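Local coordinates for A rubisco-like protein (Burkholderia fungorum, PDB 3NWR), which probably acts as a lyase related to the rubisco large chain, with the same N-terminal and barrel domains, at residues Pro162-Ile167 against Ser397-Trp402; Pro353-Gly358 against Thr374-Met379. All coordinates share one frame; numbering follows the deposited sequence.

Interaction 1. Residues Pro162-Ile167 against Ser397-Trp402; sequences PMIGTI and SVRQAW. With SO4 (sulfate ion), chain C.
P162 sets its CG over one face of the W402 indole: CG stands 3.4 Å from the centroid of the six-membered ring of W402, and the line to it leaves the ring normal by just 7°. That places the CH group over the middle of the face, a CH-pi contact. I164 supplies the second touch. Its CD1 comes 3.8 Å from W402 CD1, meeting the indole obliquely, and 3.9 Å from V398 CG1. With CG1 anti to the carbonyl carbon (chi1 -50°), the longer branch of I164 extends from beside its backbone N, and the same CG1 lies 4.0 Å from R399 CD.

The R399 chain, bent at chi2 and chi3, passes I164 with its CD and carries its guanidinium on to a sulfate ion, probably from the crystallisation liquor. NH1 donates to sulfate O4 at 2.9 Å, and NH2 to O1 at 3.1 Å, with O1 in the guanidinium plane. R161 and R228 bind the same ion, so its charge probably offsets the crowding of these arginines.

Further out, the W402 ring is also met edge-to-face by F378 and touched by V364, T367 and F368 of helix 364-371. Strand 163-165 belongs to the parallel barrel sheet of the catalytic domain, and helix 391-407 packs outside it, their local axes 10.2 Å apart at 151°. Between strand and helix the touching atoms are apolar side-chain carbons, and W402 NE1 is buried with no partner in the model; cohesion between the two therefore rests on dispersion and CH-pi attraction.

Interaction 2. Residues Pro353-Gly358 against Thr374-Met379; sequences PAFSSG and TDLLFM. With SO4 (sulfate ion), chain B.
F355, on strand 352-355, and L376, just before strand 377-379, cross at about a right angle; the strands are parallel neighbours of the TIM barrel, joined through helix 364-371 as a beta-alpha-beta unit. L376 CB lies near the plane of the F355 ring, at its edge, 3.9 Å from CE2, and L377 O also lies at the ring edge. Chi1 of -69° puts F355 CG anti to the carbonyl carbon, beside the backbone N. L376 CD1 lies near F355 CD2. P353 crosses L376 at a similar right angle, CG to CB, while P353 CD rests 3.4 Å from D375 O.

The bridges decide which face of the sheet each strand residue points to. F355 and F378 form one bridge and direct their side chains to one face, where helices 329-340 and 364-371 cover F355, and helix 364-371 and V398 of helix 391-407 cover F378. A354 and L377 form the other and point to the opposite face, A354 CB lying 4.0 Å from L377 CD2. Three backbone bonds fix the register: L377 N to P353 O, F355 N to L377 O and M379 N to F355 O. The first is nearly straight, at 175°. L377 O also receives a CA-H...O contact from A354.

At the C-terminal end of the strands, S356 CB packs 3.8 Å from M379 CB. Beyond the last direct bond a water joins the segments, donating to M379 O and weakly accepting from S357 N. Such ends carry the active site in TIM barrels, and here a sulfate, probably from the crystallisation liquor, is gripped by K324 and G382 as well as by G358 N, which donates to its O3 at 2.9 Å and 166°.

Both interactions are largely buried and share one parallel sheet, in which strands 163-165 and 377-379 are neighbours. M163 O probably accepts a hydrogen bond from F378 N (2.8 Å), and G165 N probably donates one to F378 O (2.9 Å), so 162-167 and 353-358 border 374-379 on its two sides. The centre of interaction 2 is about 10 Å from the centre of the chain, that of interaction 1 about 19 Å. The chemistry differs with the elements paired: strand against strand uses backbone hydrogen bonds plus side-chain packing, strand against helix side chains alone. F378 bridges the two layers, and each contact has a separate sulfate at its margin.

Interaction 1. Residues Pro162-Ile167 against Ser397-Trp402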
ATOM      1  N   PRO A 162     -12.061  13.242  26.381  1.00 14.50           N
ATOM      2  CA  PRO A 162     -11.641  12.254  25.381  1.00 11.89           C
ATOM      3  C   PRO A 162     -11.942  10.841  25.848  1.00 14.19           C
ATOM      4  O   PRO A 162     -12.147  10.580  27.034  1.00 14.45           O
ATOM      5  CB  PRO A 162     -10.126  12.446  25.317  1.00 14.00           C
ATOM      6  CG  PRO A 162      -9.913  13.856  25.753  1.00 14.95           C
ATOM      7  CD  PRO A 162     -10.924  14.050  26.853  1.00 14.66           C
ATOM      8  N   MET A 163     -11.958   9.916  24.896  1.00 15.06           N
ATOM      9  CA  MET A 163     -12.062   8.503  25.222  1.00 13.31           C
ATOM     10  C   MET A 163     -10.651   7.981  25.452  1.00 14.70           C
ATOM     11  O   MET A 163      -9.732   8.297  24.680  1.00 14.72           O
ATOM     12  CB  MET A 163     -12.768   7.758  24.082  1.00 13.72           C
ATOM     13  CG  MET A 163     -14.248   8.141  23.978  1.00 16.02           C
ATOM     14  SD  MET A 163     -14.910   8.354  22.317  1.00 17.67           S
ATOM     15  CE  MET A 163     -14.194   9.937  21.855  1.00 15.42           C
ATOM     16  N   ILE A 164     -10.474   7.198  26.512  1.00 13.37           N
ATOM     17  CA  ILE A 164      -9.159   6.723  26.919  1.00 13.24           C
ATOM     18  C   ILE A 164      -9.039   5.258  26.550  1.00 14.69           C
ATOM     19  O   ILE A 164      -9.896   4.450  26.914  1.00 14.00           O
ATOM     20  CB  ILE A 164      -8.947   6.866  28.440  1.00 14.99           C
ATOM     21  CG1 ILE A 164      -9.305   8.289  28.917  1.00 15.75           C
ATOM     22  CG2 ILE A 164      -7.527   6.470  28.816  1.00 14.40           C
ATOM     23  CD1 ILE A 164      -8.576   9.414  28.198  1.00 17.56           C
ATOM     24  N   GLY A 165      -7.986   4.915  25.818  1.00 13.01           N
ATOM     25  CA  GLY A 165      -7.816   3.555  25.347  1.00 15.50           C
ATOM     26  C   GLY A 165      -6.484   2.946  25.727  1.00 14.88           C
ATOM     27  O   GLY A 165      -5.548   3.641  26.134  1.00 15.49           O
ATOM     28  N   THR A 166      -6.394   1.633  25.578  1.00 15.58           N
ATOM     29  CA  THR A 166      -5.128   0.944  25.757  1.00 15.82           C
ATOM     30  C   THR A 166      -5.073  -0.266  24.836  1.00 18.41           C
ATOM     31  O   THR A 166      -6.081  -0.628  24.215  1.00 15.89           O
ATOM     32  CB  THR A 166      -4.905   0.536  27.228  1.00 17.70           C
ATOM     33  OG1 THR A 166      -3.520   0.227  27.438  1.00 19.03           O
ATOM     34  CG2 THR A 166      -5.748  -0.665  27.576  1.00 18.96           C
ATOM     35  N   ILE A 167      -3.892  -0.872  24.722  1.00 17.96           N
ATOM     36  CA  ILE A 167      -3.674  -1.978  23.793  1.00 18.71           C
ATOM     37  C   ILE A 167      -3.368  -3.249  24.571  1.00 21.29           C
ATOM     38  O   ILE A 167      -2.673  -3.221  25.583  1.00 22.50           O
ATOM     39  CB  ILE A 167      -2.506  -1.706  22.798  1.00 22.97           C
ATOM     40  CG1 ILE A 167      -2.710  -0.378  22.066  1.00 23.14           C
ATOM     41  CG2 ILE A 167      -2.374  -2.843  21.775  1.00 22.16           C
ATOM     42  CD1 ILE A 167      -2.290   0.837  22.865  1.00 32.29           C
ATOM     43  N   SER A 397      -4.835   8.822  36.708  1.00 15.30           N
ATOM     44  CA  SER A 397      -3.876   9.898  36.457  1.00 14.10           C
ATOM     45  C   SER A 397      -4.150  10.564  35.107  1.00 15.19           C
ATOM     46  O   SER A 397      -4.061  11.785  34.967  1.00 15.00           O
ATOM     47  CB  SER A 397      -2.428   9.397  36.542  1.00 15.38           C
ATOM     48  OG  SER A 397      -2.041   8.627  35.416  1.00 16.16           O
ATOM     49  N   VAL A 398      -4.500   9.764  34.109  1.00 14.60           N
ATOM     50  CA  VAL A 398      -4.787  10.312  32.790  1.00 13.82           C
ATOM     51  C   VAL A 398      -6.099  11.097  32.795  1.00 13.40           C
ATOM     52  O   VAL A 398      -6.180  12.189  32.222  1.00 14.03           O
ATOM     53  CB  VAL A 398      -4.809   9.186  31.735  1.00 13.31           C
ATOM     54  CG1 VAL A 398      -5.385   9.680  30.414  1.00 15.49           C
ATOM     55  CG2 VAL A 398      -3.391   8.630  31.543  1.00 15.53           C
ATOM     56  N   ARG A 399      -7.122  10.552  33.461  1.00 14.04           N
ATOM     57  CA  ARG A 399      -8.403  11.247  33.584  1.00 14.72           C
ATOM     58  C   ARG A 399      -8.247  12.573  34.344  1.00 14.36           C
ATOM     59  O   ARG A 399      -8.870  13.573  33.996  1.00 15.06           O
ATOM     60  CB  ARG A 399      -9.435  10.352  34.272  1.00 14.45           C
ATOM     61  CG  ARG A 399      -9.910   9.180  33.413  1.00 16.79           C
ATOM     62  CD  ARG A 399     -10.878   9.663  32.328  1.00 17.37           C
ATOM     63  NE  ARG A 399     -12.098  10.178  32.930  1.00 18.86           N
ATOM     64  CZ  ARG A 399     -13.120   9.421  33.315  1.00 19.94           C
ATOM     65  NH1 ARG A 399     -13.078   8.104  33.129  1.00 19.99           N
ATOM     66  NH2 ARG A 399     -14.188   9.980  33.880  1.00 21.58           N
ATOM     67  N   GLN A 400      -7.413  12.564  35.377  1.00 13.56           N
ATOM     68  CA  GLN A 400      -7.135  13.788  36.140  1.00 15.41           C
ATOM     69  C   GLN A 400      -6.407  14.829  35.288  1.00 14.00           C
ATOM     70  O   GLN A 400      -6.703  16.025  35.364  1.00 14.69           O
ATOM     71  CB  GLN A 400      -6.329  13.458  37.393  1.00 14.71           C
ATOM     72  CG  GLN A 400      -7.170  12.828  38.493  1.00 15.09           C
ATOM     73  CD  GLN A 400      -6.332  12.252  39.617  1.00 15.22           C
ATOM     74  OE1 GLN A 400      -5.112  12.128  39.500  1.00 16.23           O
ATOM     75  NE2 GLN A 400      -6.992  11.879  40.716  1.00 17.07           N
ATOM     76  N   ALA A 401      -5.469  14.376  34.458  1.00 13.55           N
ATOM     77  CA  ALA A 401      -4.802  15.281  33.527  1.00 13.19           C
ATOM     78  C   ALA A 401      -5.812  15.929  32.578  1.00 13.71           C
ATOM     79  O   ALA A 401      -5.763  17.131  32.329  1.00 13.87           O
ATOM     80  CB  ALA A 401      -3.719  14.547  32.741  1.00 14.01           C
ATOM     81  N   TRP A 402      -6.725  15.126  32.032  1.00 13.43           N
ATOM     82  CA  TRP A 402      -7.754  15.678  31.158  1.00 13.33           C
ATOM     83  C   TRP A 402      -8.671  16.669  31.882  1.00 12.89           C
ATOM     84  O   TRP A 402      -8.983  17.730  31.339  1.00 14.99           O
ATOM     85  CB  TRP A 402      -8.546  14.557  30.463  1.00 14.29           C
ATOM     86  CG  TRP A 402      -7.754  14.008  29.316  1.00 13.88           C
ATOM     87  CD1 TRP A 402      -7.137  12.793  29.241  1.00 13.93           C
ATOM     88  CD2 TRP A 402      -7.448  14.691  28.094  1.00 12.50           C
ATOM     89  NE1 TRP A 402      -6.474  12.672  28.038  1.00 12.56           N
ATOM     90  CE2 TRP A 402      -6.653  13.819  27.315  1.00 12.75           C
ATOM     91  CE3 TRP A 402      -7.783  15.947  27.575  1.00 13.49           C
ATOM     92  CZ2 TRP A 402      -6.173  14.171  26.057  1.00 14.10           C
ATOM     93  CZ3 TRP A 402      -7.301  16.299  26.322  1.00 13.14           C
ATOM     94  CH2 TRP A 402      -6.516  15.404  25.568  1.00 13.88           C
TER
HETATM   95  S   SO4 C 434     -16.742   7.168  33.458  0.79 25.67           S
HETATM   96  O1  SO4 C 434     -16.476   8.051  34.587  0.70 30.27           O
HETATM   97  O2  SO4 C 434     -17.234   7.964  32.337  0.88 26.71           O
HETATM   98  O3  SO4 C 434     -17.745   6.177  33.844  0.74 29.00           O
HETATM   99  O4  SO4 C 434     -15.503   6.499  33.080  0.71 25.64           O

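Interaction 2. Residues Pro353-Gly358 against Thr374-Met379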
ATOM      1  N   PRO A 353      -9.517  11.186  15.618  1.00 11.74           N
ATOM      2  CA  PRO A 353      -8.079  10.920  15.635  1.00 11.85           C
ATOM      3  C   PRO A 353      -7.691  10.089  16.848  1.00 13.04           C
ATOM      4  O   PRO A 353      -8.203  10.315  17.958  1.00 13.30           O
ATOM      5  CB  PRO A 353      -7.459  12.326  15.712  1.00 11.79           C
ATOM      6  CG  PRO A 353      -8.483  13.126  16.478  1.00 12.94           C
ATOM      7  CD  PRO A 353      -9.835  12.573  16.014  1.00 14.10           C
ATOM      8  N   ALA A 354      -6.831   9.104  16.622  1.00 11.59           N
ATOM      9  CA  ALA A 354      -6.297   8.269  17.681  1.00 11.19           C
ATOM     10  C   ALA A 354      -4.823   8.584  17.904  1.00 14.50           C
ATOM     11  O   ALA A 354      -3.984   8.386  17.022  1.00 13.17           O
ATOM     12  CB  ALA A 354      -6.500   6.782  17.361  1.00 13.12           C
ATOM     13  N   PHE A 355      -4.524   9.116  19.083  1.00 12.70           N
ATOM     14  CA  PHE A 355      -3.156   9.437  19.455  1.00 11.40           C
ATOM     15  C   PHE A 355      -2.559   8.265  20.197  1.00 12.35           C
ATOM     16  O   PHE A 355      -3.225   7.665  21.048  1.00 14.15           O
ATOM     17  CB  PHE A 355      -3.144  10.641  20.395  1.00 11.88           C
ATOM     18  CG  PHE A 355      -3.539  11.932  19.733  1.00 11.54           C
ATOM     19  CD1 PHE A 355      -2.565  12.823  19.290  1.00 13.72           C
ATOM     20  CD2 PHE A 355      -4.880  12.267  19.577  1.00 12.29           C
ATOM     21  CE1 PHE A 355      -2.923  14.018  18.686  1.00 13.90           C
ATOM     22  CE2 PHE A 355      -5.250  13.457  18.976  1.00 13.38           C
ATOM     23  CZ  PHE A 355      -4.274  14.337  18.529  1.00 13.67           C
ATOM     24  N   SER A 356      -1.300   7.951  19.907  1.00 13.05           N
ATOM     25  CA  SER A 356      -0.629   6.845  20.579  1.00 12.56           C
ATOM     26  C   SER A 356       0.882   7.001  20.546  1.00 16.12           C
ATOM     27  O   SER A 356       1.407   7.848  19.824  1.00 19.06           O
ATOM     28  CB  SER A 356      -0.994   5.528  19.901  1.00 15.95           C
ATOM     29  OG  SER A 356      -0.375   5.465  18.628  1.00 18.04           O
ATOM     30  N   SER A 357       1.550   6.157  21.333  1.00 14.14           N
ATOM     31  CA  SER A 357       3.014   6.086  21.446  1.00 14.56           C
ATOM     32  C   SER A 357       3.541   6.996  22.557  1.00 16.25           C
ATOM     33  O   SER A 357       3.622   8.213  22.383  1.00 17.79           O
ATOM     34  CB  SER A 357       3.716   6.386  20.113  1.00 17.37           C
ATOM     35  OG  SER A 357       5.109   6.139  20.227  1.00 19.23           O
ATOM     36  N   GLY A 358       3.887   6.394  23.691  1.00 15.48           N
ATOM     37  CA  GLY A 358       4.432   7.131  24.822  1.00 17.83           C
ATOM     38  C   GLY A 358       3.467   8.140  25.419  1.00 18.24           C
ATOM     39  O   GLY A 358       3.886   9.132  26.024  1.00 16.66           O
ATOM     40  N   THR A 374     -12.026  18.022  22.809  1.00 15.70           N
ATOM     41  CA  THR A 374     -11.795  16.726  23.452  1.00 15.14           C
ATOM     42  C   THR A 374     -12.156  15.562  22.542  1.00 15.43           C
ATOM     43  O   THR A 374     -12.178  14.417  22.995  1.00 15.26           O
ATOM     44  CB  THR A 374     -12.588  16.564  24.768  1.00 15.96           C
ATOM     45  OG1 THR A 374     -13.997  16.643  24.498  1.00 18.71           O
ATOM     46  CG2 THR A 374     -12.185  17.637  25.779  1.00 17.45           C
ATOM     47  N   ASP A 375     -12.444  15.862  21.274  1.00 14.23           N
ATOM     48  CA  ASP A 375     -12.888  14.838  20.312  1.00 13.44           C
ATOM     49  C   ASP A 375     -11.702  14.022  19.790  1.00 14.09           C
ATOM     50  O   ASP A 375     -11.198  14.219  18.669  1.00 14.37           O
ATOM     51  CB  ASP A 375     -13.668  15.492  19.173  1.00 14.36           C
ATOM     52  CG  ASP A 375     -15.035  16.026  19.630  1.00 14.64           C
ATOM     53  OD1 ASP A 375     -15.532  15.614  20.689  1.00 17.41           O
ATOM     54  OD2 ASP A 375     -15.631  16.853  18.914  1.00 21.79           O
ATOM     55  N   LEU A 376     -11.252  13.104  20.633  1.00 13.76           N
ATOM     56  CA  LEU A 376     -10.080  12.314  20.322  1.00 11.14           C
ATOM     57  C   LEU A 376     -10.068  11.031  21.137  1.00 12.12           C
ATOM     58  O   LEU A 376     -10.696  10.940  22.204  1.00 14.22           O
ATOM     59  CB  LEU A 376      -8.808  13.144  20.561  1.00 12.61           C
ATOM     60  CG  LEU A 376      -8.582  13.574  22.013  1.00 14.75           C
ATOM     61  CD1 LEU A 376      -7.569  12.670  22.706  1.00 13.30           C
ATOM     62  CD2 LEU A 376      -8.158  15.042  22.093  1.00 16.62           C
ATOM     63  N   LEU A 377      -9.369  10.035  20.605  1.00 10.65           N
ATOM     64  CA  LEU A 377      -9.089   8.791  21.308  1.00 11.83           C
ATOM     65  C   LEU A 377      -7.636   8.818  21.759  1.00 13.56           C
ATOM     66  O   LEU A 377      -6.726   8.953  20.939  1.00 12.77           O
ATOM     67  CB  LEU A 377      -9.354   7.597  20.377  1.00 11.53           C
ATOM     68  CG  LEU A 377      -8.992   6.198  20.886  1.00 12.57           C
ATOM     69  CD1 LEU A 377      -9.740   5.863  22.162  1.00 14.49           C
ATOM     70  CD2 LEU A 377      -9.289   5.157  19.802  1.00 14.43           C
ATOM     71  N   PHE A 378      -7.435   8.725  23.071  1.00 12.66           N
ATOM     72  CA  PHE A 378      -6.116   8.851  23.687  1.00 10.27           C
ATOM     73  C   PHE A 378      -5.626   7.484  24.145  1.00 12.70           C
ATOM     74  O   PHE A 378      -6.094   6.953  25.165  1.00 13.86           O
ATOM     75  CB  PHE A 378      -6.235   9.809  24.881  1.00 12.77           C
ATOM     76  CG  PHE A 378      -4.912  10.288  25.439  1.00 12.45           C
ATOM     77  CD1 PHE A 378      -4.154  11.218  24.752  1.00 13.61           C
ATOM     78  CD2 PHE A 378      -4.454   9.828  26.669  1.00 13.62           C
ATOM     79  CE1 PHE A 378      -2.944  11.677  25.275  1.00 13.81           C
ATOM     80  CE2 PHE A 378      -3.250  10.291  27.207  1.00 14.23           C
ATOM     81  CZ  PHE A 378      -2.492  11.208  26.496  1.00 13.97           C
ATOM     82  N   MET A 379      -4.697   6.914  23.384  1.00 13.14           N
ATOM     83  CA  MET A 379      -4.190   5.571  23.657  1.00 12.28           C
ATOM     84  C   MET A 379      -2.959   5.649  24.527  1.00 14.71           C
ATOM     85  O   MET A 379      -1.947   6.238  24.128  1.00 15.81           O
ATOM     86  CB  MET A 379      -3.819   4.857  22.352  1.00 14.49           C
ATOM     87  CG  MET A 379      -4.935   4.801  21.316  1.00 13.29           C
ATOM     88  SD  MET A 379      -6.335   3.813  21.849  1.00 14.90           S
ATOM     89  CE  MET A 379      -5.530   2.290  22.296  1.00 15.85           C
TER
HETATM   90  S   SO4 B 433       4.360   3.245  25.450  0.81 28.44           S
HETATM   91  O1  SO4 B 433       3.410   2.285  26.008  1.00 25.06           O
HETATM   92  O2  SO4 B 433       4.356   4.474  26.237  0.74 24.41           O
HETATM   93  O3  SO4 B 433       3.985   3.547  24.073  0.85 25.39           O
HETATM   94  O4  SO4 B 433       5.698   2.663  25.456  0.51 29.98           O
HETATM   95  O   HOH W   1       0.679   5.566  24.110  1.00 17.24           O